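Agrin (Gallus gallus, PDB 1PZ7) is a basal lamina protein whose laminin G-like domain binds a calcium ion, its function being modulated by alternative splicing and by that calcium. Local coordinates at residues A46-H51 / A141-T146. Numbering follows the deposited sequence.
With CA (calcium ion), chain C.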
# COMPACT_ATOMS: atom_id res chain seq x y z
N ALA A 46 16.72 2.55 -6.36
CA ALA A 46 16.96 3.16 -5.05
C ALA A 46 16.08 4.41 -4.95
O ALA A 46 16.52 5.52 -5.24
CB ALA A 46 18.42 3.52 -4.88
N LEU A 47 14.84 4.21 -4.53
CA LEU A 47 13.85 5.28 -4.52
C LEU A 47 13.98 6.27 -3.37
O LEU A 47 13.97 5.89 -2.19
CB LEU A 47 12.44 4.70 -4.50
CG LEU A 47 12.07 3.82 -5.69
CD1 LEU A 47 10.64 3.33 -5.54
CD2 LEU A 47 12.24 4.58 -6.99
N GLN A 48 14.07 7.55 -3.72
CA GLN A 48 14.15 8.62 -2.76
C GLN A 48 12.80 8.85 -2.10
O GLN A 48 12.74 9.29 -0.95
CB GLN A 48 14.57 9.91 -3.47
CG GLN A 48 15.94 9.84 -4.10
CD GLN A 48 17.04 9.77 -3.06
OE1 GLN A 48 18.09 9.18 -3.29
NE2 GLN A 48 16.80 10.38 -1.90
N SER A 49 11.73 8.55 -2.82
CA SER A 49 10.39 8.81 -2.31
C SER A 49 9.36 7.79 -2.77
O SER A 49 9.61 6.97 -3.65
CB SER A 49 9.92 10.19 -2.77
OG SER A 49 9.77 10.22 -4.18
N ASN A 50 8.19 7.85 -2.12
CA ASN A 50 7.02 7.06 -2.50
C ASN A 50 5.82 7.93 -2.26
O ASN A 50 5.77 8.66 -1.26
CB ASN A 50 6.87 5.81 -1.63
CG ASN A 50 7.95 4.78 -1.87
OD1 ASN A 50 7.88 4.00 -2.82
ND2 ASN A 50 8.93 4.76 -1.00
N HIS A 51 4.84 7.87 -3.15
CA HIS A 51 3.60 8.61 -2.98
C HIS A 51 2.44 7.69 -3.33
O HIS A 51 2.43 7.09 -4.40
CB HIS A 51 3.58 9.86 -3.85
CG HIS A 51 4.44 10.97 -3.34
ND1 HIS A 51 5.81 10.96 -3.44
CD2 HIS A 51 4.12 12.14 -2.72
CE1 HIS A 51 6.31 12.07 -2.91
NE2 HIS A 51 5.30 12.80 -2.47
N ALA A 141 19.62 4.83 6.52
CA ALA A 141 19.08 4.62 5.17
C ALA A 141 17.97 5.62 4.84
O ALA A 141 17.15 5.95 5.69
CB ALA A 141 18.57 3.19 5.03
N THR A 142 17.96 6.08 3.58
CA THR A 142 16.98 7.06 3.12
C THR A 142 16.29 6.61 1.85
O THR A 142 15.36 7.27 1.39
CB THR A 142 17.66 8.40 2.80
OG1 THR A 142 18.51 8.26 1.65
CG2 THR A 142 18.58 8.83 3.91
N GLN A 143 16.76 5.52 1.27
CA GLN A 143 16.26 5.05 -0.01
C GLN A 143 15.60 3.69 0.11
O GLN A 143 16.06 2.83 0.86
CB GLN A 143 17.40 5.00 -1.03
CG GLN A 143 18.02 6.37 -1.30
CD GLN A 143 19.47 6.31 -1.74
OE1 GLN A 143 20.03 5.23 -1.93
NE2 GLN A 143 20.08 7.48 -1.90
N LEU A 144 14.52 3.50 -0.63
CA LEU A 144 13.83 2.22 -0.65
C LEU A 144 14.34 1.45 -1.86
O LEU A 144 14.08 1.82 -3.00
CB LEU A 144 12.32 2.42 -0.72
CG LEU A 144 11.52 1.24 -0.18
CD1 LEU A 144 10.11 1.67 0.19
CD2 LEU A 144 11.50 0.09 -1.18
N ASP A 145 15.11 0.40 -1.59
CA ASP A 145 15.68 -0.42 -2.63
C ASP A 145 14.67 -1.47 -3.05
O ASP A 145 14.31 -2.35 -2.27
CB ASP A 145 16.98 -1.06 -2.15
CG ASP A 145 17.98 -0.04 -1.71
OD1 ASP A 145 18.36 0.82 -2.53
OD2 ASP A 145 18.44 -0.00 -0.54
N THR A 146 14.21 -1.38 -4.29
CA THR A 146 13.16 -2.26 -4.77
C THR A 146 13.25 -2.54 -6.26
O THR A 146 13.92 -1.82 -7.01
CB THR A 146 11.78 -1.62 -4.46
OG1 THR A 146 10.73 -2.44 -4.99
CG2 THR A 146 11.61 -0.29 -5.19
CA CA C . 17.36 0.98 1.43
O HOH W 1 18.82 9.92 -0.44
O HOH W 2 18.33 -1.48 2.32
O HOH W 3 19.47 2.12 1.49
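The carbonyl oxygen of L47 is gripped three ways: by the backbone N-H of L144, by the guanidinium of R118 on strand 112-119, and by a CA-H...O contact from Q143. L144 N lies 2.9 Å from L47 O, in the carbonyl plane on a lone pair, the N-H...O angle a nearly straight 164°. The return bond, L47 N to L144 O at 2.9 Å, approaches from above the carbonyl plane instead. These two bonds make L47 and L144 a hydrogen-bonded antiparallel pair; A46 and D145 beside them form the non-hydrogen-bonded one. The short strand 144-146 thereby pairs antiparallel with the start of strand 45-58 at the calcium-binding rim of a laminin G beta-sandwich. On the A46/D145 face, D145 turns its carboxylate so that OD1 meets A46 CB at 3.6 Å while OD2 binds calcium at 2.5 Å. Q143 O binds the calcium at 2.3 Å, and D76, L93 and two waters complete the site. The side chains of L47 and T146 cross obliquely, with L47 CD1 3.8 Å from T146 CG2; on the L47/L144 face, L144 is buried against I78 of strand 77-83. Past the paired residues, Q48, bent at chi2 (-69°), and the extended Q143 run side by side with amide planes 76° apart. Q143 NE2 gives Q48 OE1 a weak, bent hydrogen bond of 3.0 Å, and one water accepts from both amide nitrogens while also bonding T142 OG1.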